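Local coordinates for thioesterase superfamily (Jannaschia sp., PDB 2OAF), which probably hydrolyses thioesters, as a member of the hotdog-fold thioesterase superfamily, though its own substrate is not established, at residues 46-49 with 50-54; 59-62 with 63-67. All coordinates share one frame; numbering follows the deposited sequence.

Contact 1. Residues 46-49 with 50-54; sequences AIDA and WWSEY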
loop_
_atom_site.group_PDB
_atom_site.type_symbol
_atom_site.label_atom_id
_atom_site.label_comp_id
_atom_site.label_asym_id
_atom_site.label_seq_id
_atom_site.Cartn_x
_atom_site.Cartn_y
_atom_site.Cartn_z
ATOM N N ALA B 46 -12.834 3.943 6.525
ATOM C CA ALA B 46 -14.036 4.608 6.978
ATOM C C ALA B 46 -15.076 3.605 7.459
ATOM O O ALA B 46 -15.758 3.816 8.488
ATOM C CB ALA B 46 -14.604 5.448 5.845
ATOM N N ILE B 47 -15.255 2.538 6.691
ATOM C CA ILE B 47 -16.213 1.498 7.049
ATOM C C ILE B 47 -15.734 0.770 8.313
ATOM O O ILE B 47 -16.513 0.497 9.216
ATOM C CB ILE B 47 -16.410 0.485 5.873
ATOM C CG1 ILE B 47 -17.052 1.174 4.637
ATOM C CG2 ILE B 47 -17.210 -0.754 6.347
ATOM C CD1 ILE B 47 -17.082 0.309 3.335
ATOM N N ASP B 48 -14.455 0.450 8.369
ATOM C CA ASP B 48 -13.857 -0.121 9.575
ATOM C C ASP B 48 -14.120 0.778 10.795
ATOM O O ASP B 48 -14.445 0.273 11.877
ATOM C CB ASP B 48 -12.351 -0.336 9.378
ATOM C CG ASP B 48 -11.675 -0.845 10.625
ATOM O OD1 ASP B 48 -11.683 -2.062 10.863
ATOM O OD2 ASP B 48 -11.161 -0.019 11.384
ATOM N N ALA B 49 -13.994 2.101 10.619
ATOM C CA ALA B 49 -14.267 3.062 11.696
ATOM C C ALA B 49 -15.754 3.100 12.083
ATOM O O ALA B 49 -16.102 3.379 13.229
ATOM C CB ALA B 49 -13.748 4.508 11.326
ATOM N N TRP B 50 -16.626 2.846 11.114
ATOM C CA TRP B 50 -18.078 2.776 11.387
ATOM C C TRP B 50 -18.334 1.618 12.343
ATOM O O TRP B 50 -19.017 1.752 13.332
ATOM C CB TRP B 50 -18.893 2.627 10.091
ATOM C CG TRP B 50 -20.365 2.705 10.274
ATOM C CD1 TRP B 50 -21.166 3.809 10.086
ATOM C CD2 TRP B 50 -21.244 1.634 10.676
ATOM N NE1 TRP B 50 -22.493 3.479 10.356
ATOM C CE2 TRP B 50 -22.558 2.162 10.731
ATOM C CE3 TRP B 50 -21.052 0.296 10.992
ATOM C CZ2 TRP B 50 -23.631 1.405 11.098
ATOM C CZ3 TRP B 50 -22.163 -0.482 11.356
ATOM C CH2 TRP B 50 -23.409 0.071 11.407
ATOM N N TRP B 51 -17.748 0.473 12.047
ATOM C CA TRP B 51 -17.879 -0.680 12.933
ATOM C C TRP B 51 -17.336 -0.397 14.320
ATOM O O TRP B 51 -17.917 -0.813 15.296
ATOM C CB TRP B 51 -17.180 -1.910 12.333
ATOM C CG TRP B 51 -17.900 -2.496 11.202
ATOM C CD1 TRP B 51 -17.563 -2.419 9.902
ATOM C CD2 TRP B 51 -19.094 -3.274 11.267
ATOM N NE1 TRP B 51 -18.454 -3.107 9.133
ATOM C CE2 TRP B 51 -19.420 -3.637 9.944
ATOM C CE3 TRP B 51 -19.919 -3.693 12.310
ATOM C CZ2 TRP B 51 -20.539 -4.412 9.624
ATOM C CZ3 TRP B 51 -21.053 -4.472 11.989
ATOM C CH2 TRP B 51 -21.342 -4.817 10.648
ATOM N N SER B 52 -16.198 0.272 14.414
ATOM C CA SER B 52 -15.665 0.648 15.726
ATOM C C SER B 52 -16.649 1.517 16.499
ATOM O O SER B 52 -16.826 1.348 17.678
ATOM C CB SER B 52 -14.350 1.407 15.588
ATOM O OG SER B 52 -13.335 0.520 15.209
ATOM N N GLU B 53 -17.273 2.457 15.809
ATOM C CA GLU B 53 -18.168 3.393 16.442
ATOM C C GLU B 53 -19.439 2.709 16.962
ATOM O O GLU B 53 -19.882 2.986 18.072
ATOM C CB GLU B 53 -18.536 4.492 15.429
ATOM C CG GLU B 53 -19.449 5.568 15.955
ATOM C CD GLU B 53 -18.820 6.409 17.050
ATOM O OE1 GLU B 53 -17.565 6.493 17.114
ATOM O OE2 GLU B 53 -19.609 6.988 17.840
ATOM N N TYR B 54 -20.039 1.842 16.151
ATOM C CA TYR B 54 -21.366 1.284 16.477
ATOM C C TYR B 54 -21.366 -0.146 16.987
ATOM O O TYR B 54 -22.324 -0.551 17.635
ATOM C CB TYR B 54 -22.309 1.454 15.279
ATOM C CG TYR B 54 -22.503 2.935 14.961
ATOM C CD1 TYR B 54 -23.180 3.751 15.843
ATOM C CD2 TYR B 54 -21.945 3.521 13.828
ATOM C CE1 TYR B 54 -23.357 5.086 15.590
ATOM C CE2 TYR B 54 -22.100 4.879 13.566
ATOM C CZ TYR B 54 -22.812 5.655 14.454
ATOM O OH TYR B 54 -23.010 7.008 14.241
HETATM O O HOH W 1 -11.438 1.874 13.541
#
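I47 and W51, one helical turn apart, lie side by side and point the same way. The methyl CG2 of I47 meets the pyrrole part of the indole, 3.9 Å from W51 CD1. With CG2 anti to the backbone N of I47 (CG1 takes chi1 -65°), this branch, and not the longer CG1-CD1 arm, does the touching. W51 CD1 also comes within 3.2 Å of I47 O, the carbonyl that accepts from W51 N in a fairly straight bond (3.1 Å, 165°). S52 N is bonded to D48 O and E53 N to A49 O in the same i to i+4 pattern, while W50 N to A46 O is more bent, at 139°. On another side of the turn a water spans D48 and S52: it donates to D48 OD2 at 2.9 Å and lies 2.9 Å from S52 OG. The other carboxylate oxygen, D48 OD1, accepts from W60 N, so both oxygens of this buried group have partners. W50 CZ3 lies over the rim of one W51 face, and further out F106 of strand 103-112 meets both indoles, edge-to-face at W50. With W51 replaced by an alanine, I47 CG2 would probably lose its indole neighbour and a gap would open beside W60, L63 and F106. The helix 39-54 is the central helix that the hotdog sheet wraps, and its chemistry here is divided: the I47, W50 and W51 side is apolar and aromatic, whereas D48 is a buried acid whose charge is probably eased by the water and a backbone N-H.

Contact 2. Residues 59-62 with 63-67; sequences GWYH and LELDT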
loop_
_atom_site.group_PDB
_atom_site.type_symbol
_atom_site.label_atom_id
_atom_site.label_comp_id
_atom_site.label_asym_id
_atom_site.label_seq_id
_atom_site.Cartn_x
_atom_site.Cartn_y
_atom_site.Cartn_z
ATOM N N GLY B 59 -12.840 -2.242 15.206
ATOM C CA GLY B 59 -13.387 -2.418 13.870
ATOM C C GLY B 59 -13.555 -3.870 13.416
ATOM O O GLY B 59 -14.047 -4.717 14.167
ATOM N N TRP B 60 -13.151 -4.156 12.175
ATOM C CA TRP B 60 -13.207 -5.504 11.631
ATOM C C TRP B 60 -12.352 -6.514 12.414
ATOM O O TRP B 60 -12.703 -7.685 12.507
ATOM C CB TRP B 60 -12.763 -5.519 10.171
ATOM C CG TRP B 60 -13.712 -4.929 9.178
ATOM C CD1 TRP B 60 -15.068 -5.097 9.138
ATOM C CD2 TRP B 60 -13.379 -4.103 8.036
ATOM N NE1 TRP B 60 -15.594 -4.423 8.047
ATOM C CE2 TRP B 60 -14.575 -3.831 7.351
ATOM C CE3 TRP B 60 -12.178 -3.622 7.505
ATOM C CZ2 TRP B 60 -14.613 -3.064 6.190
ATOM C CZ3 TRP B 60 -12.216 -2.860 6.354
ATOM C CH2 TRP B 60 -13.432 -2.585 5.710
ATOM N N TYR B 61 -11.226 -6.061 12.958
ATOM C CA TYR B 61 -10.315 -6.948 13.715
ATOM C C TYR B 61 -11.044 -7.520 14.919
ATOM O O TYR B 61 -11.042 -8.727 15.130
ATOM C CB TYR B 61 -9.062 -6.161 14.140
ATOM C CG TYR B 61 -7.884 -6.930 14.739
ATOM C CD1 TYR B 61 -6.901 -7.458 13.929
ATOM C CD2 TYR B 61 -7.735 -7.073 16.129
ATOM C CE1 TYR B 61 -5.801 -8.103 14.462
ATOM C CE2 TYR B 61 -6.622 -7.735 16.677
ATOM C CZ TYR B 61 -5.681 -8.255 15.835
ATOM O OH TYR B 61 -4.577 -8.892 16.332
ATOM N N HIS B 62 -11.681 -6.638 15.685
ATOM C CA HIS B 62 -12.541 -7.022 16.810
ATOM C C HIS B 62 -13.721 -7.884 16.334
ATOM O O HIS B 62 -13.944 -8.964 16.865
ATOM C CB HIS B 62 -13.013 -5.743 17.513
ATOM C CG HIS B 62 -14.063 -5.958 18.557
ATOM N ND1 HIS B 62 -13.884 -6.804 19.629
ATOM C CD2 HIS B 62 -15.300 -5.417 18.701
ATOM C CE1 HIS B 62 -14.978 -6.796 20.377
ATOM N NE2 HIS B 62 -15.848 -5.954 19.839
ATOM N N LEU B 63 -14.446 -7.421 15.306
ATOM C CA LEU B 63 -15.592 -8.168 14.750
ATOM C C LEU B 63 -15.248 -9.609 14.377
ATOM O O LEU B 63 -15.938 -10.564 14.767
ATOM C CB LEU B 63 -16.126 -7.436 13.513
ATOM C CG LEU B 63 -17.535 -7.745 13.017
ATOM C CD1 LEU B 63 -18.604 -7.582 14.121
ATOM C CD2 LEU B 63 -17.855 -6.872 11.806
ATOM N N GLU B 64 -14.175 -9.766 13.616
ATOM C CA GLU B 64 -13.774 -11.069 13.143
ATOM C C GLU B 64 -13.107 -11.937 14.235
ATOM O O GLU B 64 -13.462 -13.104 14.419
ATOM C CB GLU B 64 -12.877 -10.912 11.897
ATOM C CG GLU B 64 -12.262 -12.227 11.427
ATOM C CD GLU B 64 -12.450 -12.525 9.950
ATOM O OE1 GLU B 64 -13.090 -11.718 9.221
ATOM O OE2 GLU B 64 -11.933 -13.601 9.542
ATOM N N LEU B 65 -12.132 -11.392 14.943
ATOM C CA LEU B 65 -11.331 -12.216 15.826
ATOM C C LEU B 65 -11.948 -12.392 17.202
ATOM O O LEU B 65 -11.676 -13.386 17.844
ATOM C CB LEU B 65 -9.914 -11.648 15.941
ATOM C CG LEU B 65 -9.179 -11.458 14.600
ATOM C CD1 LEU B 65 -7.836 -10.892 14.891
ATOM C CD2 LEU B 65 -9.052 -12.765 13.773
ATOM N N ASP B 66 -12.784 -11.454 17.657
ATOM C CA ASP B 66 -13.434 -11.579 18.960
ATOM C C ASP B 66 -14.877 -12.073 18.850
ATOM O O ASP B 66 -15.302 -12.859 19.668
ATOM C CB ASP B 66 -13.409 -10.235 19.702
ATOM C CG ASP B 66 -12.006 -9.702 19.880
ATOM O OD1 ASP B 66 -11.087 -10.536 19.991
ATOM O OD2 ASP B 66 -11.822 -8.463 19.897
ATOM N N THR B 67 -15.619 -11.573 17.867
ATOM C CA THR B 67 -17.062 -11.820 17.696
ATOM C C THR B 67 -17.291 -12.982 16.714
ATOM O O THR B 67 -18.394 -13.482 16.585
ATOM C CB THR B 67 -17.726 -10.489 17.203
ATOM O OG1 THR B 67 -17.518 -9.489 18.212
ATOM C CG2 THR B 67 -19.211 -10.624 16.909
#
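The Y61 ring carries the methyl CD1 of L65 over the centre of one face, a CH-pi contact 3.5 Å from the centroid and nearly along the ring normal. The H62 imidazole receives D66 at its edge: ND1 donates to D66 OD2 at 2.7 Å, nearly straight (168°) and almost within the ring plane, using the anti lone pair of that oxygen, while T67 OG1 stands over the rim of one H62 face, 4.2 Å above its plane. Ring and carboxylate planes are turned 61° apart. CG of H62 stands anti to the backbone N (chi1 171°) and holds the imidazole out from the helix, and D66 reaches back to meet ND1. The W60 indole meets L63 CD2 at its edge, 4.2 Å from W60 CD1.

Backbone bonds run from L63 N to G59 O, E64 N to W60 O and L65 N to Y61 O. H62 O accepts from D66 N (2.9 Å) and T67 N (3.3 Å). The positive phi of G59 favours glycine.

D66 OD2 also forms a salt bridge with R87 of the second subunit, so one oxygen serves both a histidine and an arginine, and Y61 OH bonds to K32 O of that subunit. Within the chain, L63 packs on W51 of helix 39-54, T71 of strand 69-80 and L141 of helix 139-145, placing this short helix between the central helix, the sheet and the subunit interface.

How the contacts relate
Contact 1 closes before contact 2 opens, and their centres are about 11 Å apart: the first occupies the end of helix 39-54, the second the short helix 59-65 that follows it and leads into strand 69-80. The two helices touch directly. The indoles of W51 and W60 meet with their planes at about 45°, W51 NE1 packing 3.3 Å from W60 NE1. Contact 1 is the more central, about 8 Å from the centre of the chain against about 15 Å for the centre of contact 2. Together they carry the packing from the core of the hotdog fold outward to the second subunit, which contact 2 meets with several residues.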